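Side-chain contacts in sporozoite-specific SAG protein (Toxoplasma gondii, PDB 2WNK), which is a SAG2-related surface antigen of the Toxoplasma sporozoite, presumably displayed on the parasite membrane where it could meet host cells: residues 143-148 against 152-157; 165-170 against 180-185; 195-198 against 202-205. One frame throughout, in Å; residues are numbered along the deposited sequence.

Contact 1: residues 143-148 against 152-157; sequences LELQIT and SDTSFV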
ATOM      1  N   LEU A 143     -11.944 -11.458  10.524  1.00 10.22           N
ATOM      2  CA  LEU A 143     -11.688 -12.187   9.268  1.00  9.82           C
ATOM      3  C   LEU A 143     -11.269 -13.616   9.621  1.00  8.85           C
ATOM      4  O   LEU A 143     -10.262 -13.831  10.302  1.00  9.94           O
ATOM      5  CB  LEU A 143     -10.557 -11.504   8.474  1.00  8.65           C
ATOM      6  CG  LEU A 143      -9.968 -12.204   7.258  1.00 12.02           C
ATOM      7  CD1 LEU A 143     -11.071 -12.471   6.231  1.00 12.55           C
ATOM      8  CD2 LEU A 143      -8.907 -11.294   6.669  1.00 12.61           C
ATOM      9  N   GLU A 144     -12.041 -14.619   9.217  1.00  9.46           N
ATOM     10  CA  GLU A 144     -11.642 -16.017   9.535  1.00  9.59           C
ATOM     11  C   GLU A 144     -10.966 -16.675   8.352  1.00 10.22           C
ATOM     12  O   GLU A 144     -11.471 -16.675   7.212  1.00 11.81           O
ATOM     13  CB  GLU A 144     -12.858 -16.839  10.002  1.00 10.55           C
ATOM     14  CG  GLU A 144     -13.624 -16.033  11.076  1.00 16.48           C
ATOM     15  CD  GLU A 144     -14.866 -16.699  11.617  1.00 23.56           C
ATOM     16  OE1 GLU A 144     -14.723 -17.497  12.547  1.00 31.28           O
ATOM     17  OE2 GLU A 144     -15.994 -16.381  11.153  1.00 27.49           O
ATOM     18  N   LEU A 145      -9.810 -17.254   8.641  1.00  8.76           N
ATOM     19  CA  LEU A 145      -9.022 -17.955   7.611  1.00 10.96           C
ATOM     20  C   LEU A 145      -8.788 -19.380   8.090  1.00 10.96           C
ATOM     21  O   LEU A 145      -8.924 -19.672   9.284  1.00 11.02           O
ATOM     22  CB  LEU A 145      -7.637 -17.318   7.426  1.00 12.75           C
ATOM     23  CG  LEU A 145      -7.642 -15.849   7.008  1.00 12.84           C
ATOM     24  CD1 LEU A 145      -6.199 -15.312   6.837  1.00 12.46           C
ATOM     25  CD2 LEU A 145      -8.453 -15.694   5.739  1.00 16.87           C
ATOM     26  N   GLN A 146      -8.394 -20.267   7.172  1.00 12.63           N
ATOM     27  CA  GLN A 146      -8.093 -21.655   7.561  1.00 11.99           C
ATOM     28  C   GLN A 146      -6.784 -22.179   6.967  1.00 12.06           C
ATOM     29  O   GLN A 146      -6.481 -21.895   5.808  1.00 15.29           O
ATOM     30  CB  GLN A 146      -9.211 -22.599   7.055  1.00 12.91           C
ATOM     31  CG  GLN A 146     -10.582 -22.295   7.585  1.00 18.39           C
ATOM     32  CD  GLN A 146     -11.247 -21.162   6.840  1.00 25.08           C
ATOM     33  OE1 GLN A 146     -11.850 -20.261   7.453  1.00 30.75           O
ATOM     34  NE2 GLN A 146     -11.150 -21.182   5.510  1.00 29.02           N
ATOM     35  N   ILE A 147      -6.070 -23.013   7.706  1.00 10.01           N
ATOM     36  CA  ILE A 147      -5.041 -23.824   7.083  1.00  9.93           C
ATOM     37  C   ILE A 147      -5.559 -25.257   7.220  1.00  9.27           C
ATOM     38  O   ILE A 147      -5.791 -25.736   8.347  1.00 10.80           O
ATOM     39  CB  ILE A 147      -3.696 -23.708   7.865  1.00  8.96           C
ATOM     40  CG1 ILE A 147      -3.082 -22.321   7.622  1.00 12.52           C
ATOM     41  CG2 ILE A 147      -2.699 -24.761   7.407  1.00  9.18           C
ATOM     42  CD1 ILE A 147      -2.545 -22.149   6.179  1.00 17.01           C
ATOM     43  N   THR A 148      -5.688 -25.975   6.106  1.00  9.49           N
ATOM     44  CA  THR A 148      -6.279 -27.295   6.127  1.00 10.50           C
ATOM     45  C   THR A 148      -5.301 -28.309   5.574  1.00 10.81           C
ATOM     46  O   THR A 148      -5.633 -29.497   5.513  1.00 14.54           O
ATOM     47  CB  THR A 148      -7.586 -27.340   5.304  1.00 12.57           C
ATOM     48  OG1 THR A 148      -7.331 -26.886   3.966  1.00 12.83           O
ATOM     49  CG2 THR A 148      -8.592 -26.382   5.923  1.00 11.93           C
ATOM     50  N   SER A 152       1.522 -25.512   3.476  1.00  6.85           N
ATOM     51  CA  SER A 152       0.655 -24.528   2.821  1.00  8.79           C
ATOM     52  C   SER A 152       0.639 -23.193   3.549  1.00  9.34           C
ATOM     53  O   SER A 152       1.166 -23.080   4.671  1.00  9.83           O
ATOM     54  CB  SER A 152      -0.764 -25.107   2.641  1.00  9.24           C
ATOM     55  OG  SER A 152      -1.505 -25.079   3.877  1.00 11.16           O
ATOM     56  N   ASP A 153       0.023 -22.208   2.916  1.00  8.92           N
ATOM     57  CA  ASP A 153      -0.018 -20.827   3.436  1.00  8.92           C
ATOM     58  C   ASP A 153      -1.350 -20.165   3.249  1.00  8.57           C
ATOM     59  O   ASP A 153      -2.125 -20.592   2.382  1.00  9.58           O
ATOM     60  CB  ASP A 153       1.154 -19.978   2.880  1.00  8.71           C
ATOM     61  CG  ASP A 153       1.184 -19.876   1.351  1.00 11.30           C
ATOM     62  OD1 ASP A 153       0.225 -19.352   0.753  1.00 10.71           O
ATOM     63  OD2 ASP A 153       2.157 -20.267   0.735  1.00 12.96           O
ATOM     64  N   THR A 154      -1.611 -19.149   4.078  1.00  7.63           N
ATOM     65  CA  THR A 154      -2.789 -18.297   3.915  1.00  8.33           C
ATOM     66  C   THR A 154      -2.324 -16.880   4.231  1.00  8.62           C
ATOM     67  O   THR A 154      -1.377 -16.659   4.972  1.00 10.21           O
ATOM     68  CB  THR A 154      -3.986 -18.727   4.844  1.00  9.28           C
ATOM     69  OG1 THR A 154      -5.191 -18.068   4.426  1.00 11.56           O
ATOM     70  CG2 THR A 154      -3.714 -18.432   6.316  1.00 12.46           C
ATOM     71  N   SER A 155      -2.974 -15.917   3.594  1.00  7.74           N
ATOM     72  CA  SER A 155      -2.506 -14.490   3.590  1.00  9.27           C
ATOM     73  C   SER A 155      -3.649 -13.582   4.054  1.00  9.55           C
ATOM     74  O   SER A 155      -4.830 -13.845   3.739  1.00 11.35           O
ATOM     75  CB  SER A 155      -1.877 -14.118   2.252  1.00  7.03           C
ATOM     76  OG  SER A 155      -0.701 -14.959   2.101  1.00  8.96           O
ATOM     77  N   PHE A 156      -3.309 -12.403   4.568  1.00  9.39           N
ATOM     78  CA  PHE A 156      -4.194 -11.293   4.600  1.00  9.25           C
ATOM     79  C   PHE A 156      -3.484  -9.979   4.625  1.00  8.72           C
ATOM     80  O   PHE A 156      -2.250  -9.951   4.689  1.00  8.10           O
ATOM     81  CB  PHE A 156      -4.929 -11.430   5.968  1.00  9.69           C
ATOM     82  CG  PHE A 156      -3.992 -11.462   7.191  1.00 10.61           C
ATOM     83  CD1 PHE A 156      -3.754 -10.252   7.864  1.00 12.80           C
ATOM     84  CD2 PHE A 156      -3.384 -12.631   7.657  1.00 11.68           C
ATOM     85  CE1 PHE A 156      -2.918 -10.221   8.978  1.00  9.78           C
ATOM     86  CE2 PHE A 156      -2.505 -12.626   8.773  1.00 10.13           C
ATOM     87  CZ  PHE A 156      -2.273 -11.407   9.435  1.00  9.31           C
ATOM     88  N   VAL A 157      -4.272  -8.911   4.538  1.00  8.73           N
ATOM     89  CA  VAL A 157      -3.729  -7.535   4.523  1.00  9.56           C
ATOM     90  C   VAL A 157      -4.266  -6.731   5.701  1.00  9.66           C
ATOM     91  O   VAL A 157      -5.482  -6.656   5.885  1.00 10.74           O
ATOM     92  CB  VAL A 157      -4.086  -6.831   3.222  1.00 10.46           C
ATOM     93  CG1 VAL A 157      -3.625  -5.322   3.244  1.00 12.63           C
ATOM     94  CG2 VAL A 157      -3.530  -7.601   2.044  1.00  9.60           C
TER
HETATM   95  O   HOH W   1      -8.190 -19.416   4.516  1.00 23.20           O
HETATM   96  O   HOH W   2      -4.250 -24.663   3.796  1.00 14.26           O
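The hydroxyl of Ser152 is held by two partners while its oxygen rests against Ile147. Ser152 OG accepts a hydrogen bond from water 2, 2.8 Å from the water oxygen, and is also bonded to the backbone O of Ala149 in the intervening turn. Water 2 in turn accepts the Thr148 N-H, tying the two strands together where they meet the turn. The apolar side of this junction is Ile147, whose CG2 lies 3.7 Å from Ser152 OG and whose CD1 reaches the backbone between Asp153 and Thr154. Opposite the backbone N (chi1 -167°), Thr154 OG1 faces Leu145 and is bonded to water 1 over 3.3 Å. Thr154 CG2 lies between the ends of Leu145 and Ile147, 3.9 Å from Ile147 CD1. Water 1 accepts the Gln146 N-H at 2.8 Å, making a second bridge between the strands. Farther on, Leu145 CD1 packs obliquely against the Phe156 ring at CD2, 4.0 Å away, and Leu143 CD2 meets Phe156 CB. With chi1 at 57°, that ring swings off toward Val231 and Ile203 in the interior. The strands run antiparallel at 166°, yet they pair with different partners, 143-147 with strand 228-235 and 152-157 with strand 202-207. Side chains and waters, instead of a backbone ladder, join them, as in a beta arch that links the two sheets of a beta sandwich.

Contact 2: residues 165-170 against 180-185; sequences IKPANA and ETEVDL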
ATOM      1  N   ILE A 165       0.461  -4.367  12.792  1.00 13.46           N
ATOM      2  CA  ILE A 165       0.193  -5.788  13.180  1.00 12.03           C
ATOM      3  C   ILE A 165       0.566  -5.960  14.655  1.00 11.64           C
ATOM      4  O   ILE A 165       1.662  -5.589  15.080  1.00 10.05           O
ATOM      5  CB  ILE A 165       0.750  -6.813  12.229  1.00 13.66           C
ATOM      6  CG1 ILE A 165       0.071  -8.149  12.528  1.00 15.10           C
ATOM      7  CG2 ILE A 165       2.247  -6.838  12.286  1.00 10.64           C
ATOM      8  CD1 ILE A 165      -0.004  -9.084  11.346  1.00 20.02           C
ATOM      9  N   LYS A 166      -0.317  -6.598  15.429  1.00 11.04           N
ATOM     10  CA  LYS A 166       0.002  -7.294  16.626  1.00 11.08           C
ATOM     11  C   LYS A 166      -0.251  -8.780  16.644  1.00 10.76           C
ATOM     12  O   LYS A 166      -1.267  -9.203  16.114  1.00 11.76           O
ATOM     13  CB  LYS A 166      -0.952  -6.702  17.688  1.00 10.09           C
ATOM     14  CG  LYS A 166      -0.924  -5.143  17.857  1.00 12.73           C
ATOM     15  CD  LYS A 166       0.495  -4.667  18.127  1.00 17.76           C
ATOM     16  CE  LYS A 166       0.367  -3.205  18.538  1.00 23.78           C
ATOM     17  NZ  LYS A 166       1.586  -2.688  19.172  1.00 24.91           N
ATOM     18  N   PRO A 167       0.656  -9.558  17.253  1.00  9.38           N
ATOM     19  CA  PRO A 167       1.939  -9.078  17.774  1.00  9.23           C
ATOM     20  C   PRO A 167       2.885  -8.501  16.736  1.00  9.38           C
ATOM     21  O   PRO A 167       2.900  -8.944  15.605  1.00  9.91           O
ATOM     22  CB  PRO A 167       2.594 -10.351  18.315  1.00  8.97           C
ATOM     23  CG  PRO A 167       1.426 -11.239  18.691  1.00  9.03           C
ATOM     24  CD  PRO A 167       0.496 -11.007  17.490  1.00 10.30           C
ATOM     25  N   ALA A 168       3.702  -7.527  17.154  1.00  9.90           N
ATOM     26  CA  ALA A 168       4.612  -6.891  16.207  1.00 10.71           C
ATOM     27  C   ALA A 168       5.741  -7.840  15.852  1.00  9.82           C
ATOM     28  O   ALA A 168       6.231  -7.809  14.729  1.00 11.92           O
ATOM     29  CB  ALA A 168       5.185  -5.565  16.786  1.00  9.74           C
ATOM     30  N   ASN A 169       6.152  -8.681  16.798  1.00  7.61           N
ATOM     31  CA  ASN A 169       7.201  -9.668  16.549  1.00  8.34           C
ATOM     32  C   ASN A 169       6.578 -10.844  15.790  1.00  8.07           C
ATOM     33  O   ASN A 169       5.666 -11.465  16.300  1.00  8.52           O
ATOM     34  CB  ASN A 169       7.689 -10.177  17.885  1.00  8.32           C
ATOM     35  CG  ASN A 169       8.970 -10.983  17.793  1.00  7.07           C
ATOM     36  OD1 ASN A 169       9.178 -11.802  16.878  1.00  8.36           O
ATOM     37  ND2 ASN A 169       9.880 -10.751  18.762  1.00 14.12           N
ATOM     38  N   ALA A 170       7.177 -11.188  14.651  1.00  8.60           N
ATOM     39  CA  ALA A 170       6.666 -12.280  13.815  1.00  7.92           C
ATOM     40  C   ALA A 170       6.749 -13.671  14.424  1.00 10.40           C
ATOM     41  O   ALA A 170       6.043 -14.587  13.981  1.00 11.15           O
ATOM     42  CB  ALA A 170       7.359 -12.234  12.455  1.00  9.38           C
ATOM     43  N   GLU A 180      -5.953 -12.018  22.991  1.00 15.79           N
ATOM     44  CA  GLU A 180      -5.348 -11.269  24.124  1.00 16.98           C
ATOM     45  C   GLU A 180      -4.043 -11.859  24.653  1.00 16.92           C
ATOM     46  O   GLU A 180      -3.144 -11.103  25.044  1.00 19.58           O
ATOM     47  CB  GLU A 180      -6.362 -11.149  25.295  1.00 16.49           C
ATOM     48  CG  GLU A 180      -7.470 -10.204  24.931  1.00 18.41           C
ATOM     49  CD  GLU A 180      -8.632 -10.136  25.936  1.00 19.02           C
ATOM     50  OE1 GLU A 180      -8.614 -10.845  26.957  1.00 19.94           O
ATOM     51  OE2 GLU A 180      -9.592  -9.349  25.662  1.00 25.39           O
ATOM     52  N   THR A 181      -3.938 -13.191  24.718  1.00 16.43           N
ATOM     53  CA  THR A 181      -2.738 -13.858  25.251  1.00 15.50           C
ATOM     54  C   THR A 181      -1.687 -14.062  24.160  1.00 14.62           C
ATOM     55  O   THR A 181      -1.953 -14.729  23.163  1.00 13.92           O
ATOM     56  CB  THR A 181      -3.111 -15.194  25.865  1.00 15.42           C
ATOM     57  OG1 THR A 181      -4.051 -14.955  26.923  1.00 17.85           O
ATOM     58  CG2 THR A 181      -1.879 -15.898  26.477  1.00 15.73           C
ATOM     59  N   GLU A 182      -0.526 -13.441  24.346  1.00 13.14           N
ATOM     60  CA  GLU A 182       0.581 -13.552  23.393  1.00 13.91           C
ATOM     61  C   GLU A 182       1.460 -14.744  23.706  1.00 13.79           C
ATOM     62  O   GLU A 182       1.896 -14.975  24.843  1.00 14.96           O
ATOM     63  CB  GLU A 182       1.417 -12.274  23.347  1.00 13.55           C
ATOM     64  CG  GLU A 182       2.538 -12.278  22.315  1.00 15.99           C
ATOM     65  CD  GLU A 182       3.227 -10.920  22.204  1.00 18.84           C
ATOM     66  OE1 GLU A 182       2.528  -9.875  22.263  1.00 22.60           O
ATOM     67  OE2 GLU A 182       4.459 -10.920  22.021  1.00 23.14           O
ATOM     68  N   VAL A 183       1.705 -15.536  22.687  1.00 13.22           N
ATOM     69  CA  VAL A 183       2.527 -16.702  22.850  1.00 11.88           C
ATOM     70  C   VAL A 183       3.432 -16.868  21.618  1.00 10.79           C
ATOM     71  O   VAL A 183       3.229 -16.199  20.630  1.00  9.52           O
ATOM     72  CB  VAL A 183       1.706 -17.998  23.114  1.00 14.22           C
ATOM     73  CG1 VAL A 183       0.748 -17.861  24.321  1.00 14.53           C
ATOM     74  CG2 VAL A 183       0.935 -18.403  21.877  1.00 11.77           C
ATOM     75  N   ASP A 184       4.471 -17.700  21.714  1.00 10.15           N
ATOM     76  CA  ASP A 184       5.302 -18.004  20.543  1.00 10.53           C
ATOM     77  C   ASP A 184       4.518 -18.809  19.520  1.00 11.34           C
ATOM     78  O   ASP A 184       3.929 -19.844  19.849  1.00 11.41           O
ATOM     79  CB  ASP A 184       6.530 -18.820  20.976  1.00 10.87           C
ATOM     80  CG  ASP A 184       7.483 -18.016  21.827  1.00 12.27           C
ATOM     81  OD1 ASP A 184       8.026 -17.027  21.314  1.00 21.58           O
ATOM     82  OD2 ASP A 184       7.761 -18.406  22.975  1.00 13.98           O
ATOM     83  N   LEU A 185       4.512 -18.334  18.271  1.00 10.96           N
ATOM     84  CA  LEU A 185       3.885 -19.044  17.171  1.00  9.22           C
ATOM     85  C   LEU A 185       4.174 -20.550  17.194  1.00  9.13           C
ATOM     86  O   LEU A 185       3.258 -21.378  17.151  1.00  7.87           O
ATOM     87  CB  LEU A 185       4.269 -18.405  15.824  1.00  8.76           C
ATOM     88  CG  LEU A 185       3.753 -19.136  14.571  1.00  9.87           C
ATOM     89  CD1 LEU A 185       2.197 -19.274  14.561  1.00  9.72           C
ATOM     90  CD2 LEU A 185       4.264 -18.494  13.279  1.00 13.74           C
TER
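Pro167 and Glu182 overlap head to tail, their side chains reaching past one another from the two segments, and the pyrrolidine ring presents its CB and CG to the outer part of the glutamate. Pro167 CG comes 3.9 Å from Glu182 CG, and Pro167 CB lies 4.0 Å from Glu182 OE1. The carboxylate lies with its flat face over the CB-CG edge of the ring, its plane tilted by about 35° from that of the ring. The glutamate reaches this far because its chain is stretched out, with CG opposite the backbone N across the CA-CB bond (chi1 -176°) and CD continuing the line. The peptide bond before Pro167 is cis, which turns the chain sharply as it leaves strand 164-166. Lys172 and Leu174 touch both side chains, so the pair lies across strand 172-174, and Lys172 also forms a salt bridge with Asp184. At the other end the approach is looser: Leu185 CD2 stops 4.3 Å from the backbone O of Ala170. The leucine is buried against Leu217 and Tyr219 of strand 215-222, to which a Cys179-Cys218 disulfide also fixes the hairpin loop. The whole is a two-stranded beta hairpin, 172-174 with 182-184, folded back against the cis-proline turn that leads into it within the second SRS domain.

Contact 3: residues 195-198 against 202-205; sequences SALE and LIKL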
ATOM      1  N   SER A 195       5.366 -14.082   7.786  1.00 12.34           N
ATOM      2  CA  SER A 195       6.274 -13.181   7.026  1.00 12.69           C
ATOM      3  C   SER A 195       6.350 -11.795   7.695  1.00 14.26           C
ATOM      4  O   SER A 195       5.478 -11.419   8.485  1.00 12.97           O
ATOM      5  CB  SER A 195       5.736 -13.036   5.589  1.00 14.01           C
ATOM      6  OG  SER A 195       4.497 -12.309   5.598  1.00 11.36           O
ATOM      7  N   ALA A 196       7.373 -11.008   7.349  1.00 15.30           N
ATOM      8  CA  ALA A 196       7.463  -9.632   7.813  1.00 17.04           C
ATOM      9  C   ALA A 196       6.376  -8.747   7.247  1.00 18.66           C
ATOM     10  O   ALA A 196       5.963  -8.919   6.114  1.00 19.93           O
ATOM     11  CB  ALA A 196       8.872  -9.061   7.458  1.00 17.50           C
ATOM     12  N   LEU A 197       5.889  -7.795   8.023  1.00 19.20           N
ATOM     13  CA  LEU A 197       4.824  -6.925   7.508  1.00 21.37           C
ATOM     14  C   LEU A 197       5.221  -6.158   6.215  1.00 24.10           C
ATOM     15  O   LEU A 197       6.072  -5.300   6.255  1.00 24.15           O
ATOM     16  CB  LEU A 197       4.366  -5.966   8.622  1.00 20.11           C
ATOM     17  CG  LEU A 197       3.158  -5.067   8.319  1.00 20.57           C
ATOM     18  CD1 LEU A 197       1.937  -5.871   7.923  1.00 18.82           C
ATOM     19  CD2 LEU A 197       2.824  -4.142   9.518  1.00 21.99           C
ATOM     20  N   GLU A 198       4.617  -6.471   5.062  1.00 26.22           N
ATOM     21  CA  GLU A 198       4.951  -5.681   3.872  1.00 27.32           C
ATOM     22  C   GLU A 198       4.612  -4.181   4.021  1.00 26.61           C
ATOM     23  O   GLU A 198       3.800  -3.783   4.856  1.00 26.80           O
ATOM     24  CB  GLU A 198       4.261  -6.228   2.632  1.00 28.28           C
ATOM     25  CG  GLU A 198       4.285  -7.717   2.510  1.00 32.07           C
ATOM     26  CD  GLU A 198       5.328  -8.209   1.543  1.00 37.23           C
ATOM     27  OE1 GLU A 198       6.490  -7.733   1.609  1.00 39.92           O
ATOM     28  OE2 GLU A 198       4.973  -9.082   0.714  1.00 39.04           O
ATOM     29  N   LEU A 202       0.648  -6.676   3.558  1.00 10.79           N
ATOM     30  CA  LEU A 202       0.492  -8.132   3.379  1.00 11.27           C
ATOM     31  C   LEU A 202       1.227  -8.988   4.389  1.00 11.73           C
ATOM     32  O   LEU A 202       2.407  -8.757   4.687  1.00 10.33           O
ATOM     33  CB  LEU A 202       0.913  -8.502   1.947  1.00 12.36           C
ATOM     34  CG  LEU A 202       0.810  -9.964   1.573  1.00 12.59           C
ATOM     35  CD1 LEU A 202      -0.661 -10.345   1.535  1.00 13.31           C
ATOM     36  CD2 LEU A 202       1.394 -10.075   0.164  1.00 17.93           C
ATOM     37  N   ILE A 203       0.512  -9.971   4.934  1.00  9.87           N
ATOM     38  CA  ILE A 203       1.098 -10.969   5.809  1.00  9.96           C
ATOM     39  C   ILE A 203       0.789 -12.359   5.247  1.00  9.74           C
ATOM     40  O   ILE A 203      -0.325 -12.667   4.883  1.00  8.88           O
ATOM     41  CB  ILE A 203       0.475 -10.870   7.204  1.00 10.77           C
ATOM     42  CG1 ILE A 203       0.831  -9.503   7.844  1.00 12.78           C
ATOM     43  CG2 ILE A 203       0.908 -11.999   8.112  1.00 11.94           C
ATOM     44  CD1 ILE A 203       2.335  -9.419   8.222  1.00 14.04           C
ATOM     45  N   LYS A 204       1.794 -13.201   5.220  1.00  8.96           N
ATOM     46  CA  LYS A 204       1.631 -14.635   4.854  1.00  9.48           C
ATOM     47  C   LYS A 204       1.986 -15.502   6.065  1.00  9.91           C
ATOM     48  O   LYS A 204       3.083 -15.393   6.657  1.00 11.38           O
ATOM     49  CB  LYS A 204       2.567 -15.022   3.686  1.00  9.75           C
ATOM     50  CG  LYS A 204       2.394 -16.528   3.311  1.00 10.43           C
ATOM     51  CD  LYS A 204       3.349 -16.976   2.188  1.00 13.49           C
ATOM     52  CE  LYS A 204       2.988 -16.244   0.915  1.00 15.97           C
ATOM     53  NZ  LYS A 204       4.055 -16.643  -0.092  1.00 20.78           N
ATOM     54  N   LEU A 205       1.082 -16.414   6.375  1.00  9.15           N
ATOM     55  CA  LEU A 205       1.302 -17.393   7.440  1.00 10.35           C
ATOM     56  C   LEU A 205       1.535 -18.733   6.735  1.00 10.16           C
ATOM     57  O   LEU A 205       0.685 -19.169   5.941  1.00 11.48           O
ATOM     58  CB  LEU A 205       0.042 -17.511   8.299  1.00 10.29           C
ATOM     59  CG  LEU A 205       0.222 -18.678   9.299  1.00 16.10           C
ATOM     60  CD1 LEU A 205       1.353 -18.385  10.319  1.00 16.56           C
ATOM     61  CD2 LEU A 205      -1.098 -18.968   9.985  1.00 20.91           C
TER
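Three hydrogen bonds hold Ser195 and Glu198 to the strand that follows. Ser195 supplies both halves of a pair with Lys204: its N-H goes to Lys204 O, 2.9 Å from Ser195 N and in the carbonyl plane, while its hydroxyl oxygen receives the Lys204 N-H. This second bond, 2.9 Å between Lys204 N and Ser195 OG, is nearly straight at 170°. A side-chain oxygen thus takes the acceptor role that a backbone carbonyl would play in ordinary antiparallel pairing, and the first torsion of Ser195 (chi1 68°) swings OG to that place. The third bond, from Glu198 N to Leu202 O, is longer at 3.2 Å, with the donor tilted somewhat from the carbonyl plane.

Apolar and close van der Waals contacts accompany these bonds. Leu197 and Ile203 meet methyl to methyl, CD1 to CD1 at 3.6 Å, their side chains crossing at a slant. Glu198 and Leu202 instead run alongside each other in the same direction, with Glu198 CG only 3.5 Å from Leu202 CB and 3.1 Å from Leu202 O, a tight fit. A bend at chi2 of Glu198 (-101°) brings OE2 to 3.8 Å from Leu202 CD2. At the opposite end, the aliphatic start of Lys204 lies beside the Ser195 hydroxyl.

Strand 202-207 carries the contact with strand 152-158 on one flank and the short edge strand 193-194 on the other. Leu197 and Ile203 both reach Ile165 of strand 164-166, and Leu205 packs on Leu217 and Tyr219 of strand 215-222.

Along the chain the three contacts follow in series, all within the second SRS domain, and none encloses or crosses another. Contact 1 closes the short turn 149-151 and joins an edge strand of one sheet to an inner strand of the other. Contact 2 closes the longer excursion 171-179, bringing the hairpin back to the end of strand 164-166. Contact 3 closes the turn 199-201 and carries the pairing of edge strand 193-194 with strand 202-207 a little past its end. Backbone hydrogen bonds between Phe156 and Ile203 and between Thr154 and Leu205 couple contacts 1 and 3 directly. Ile165 fills the middle: its CD1 touches both Phe156 and Ile203, while Leu185 meets Leu205, connecting contact 2 to the same interior.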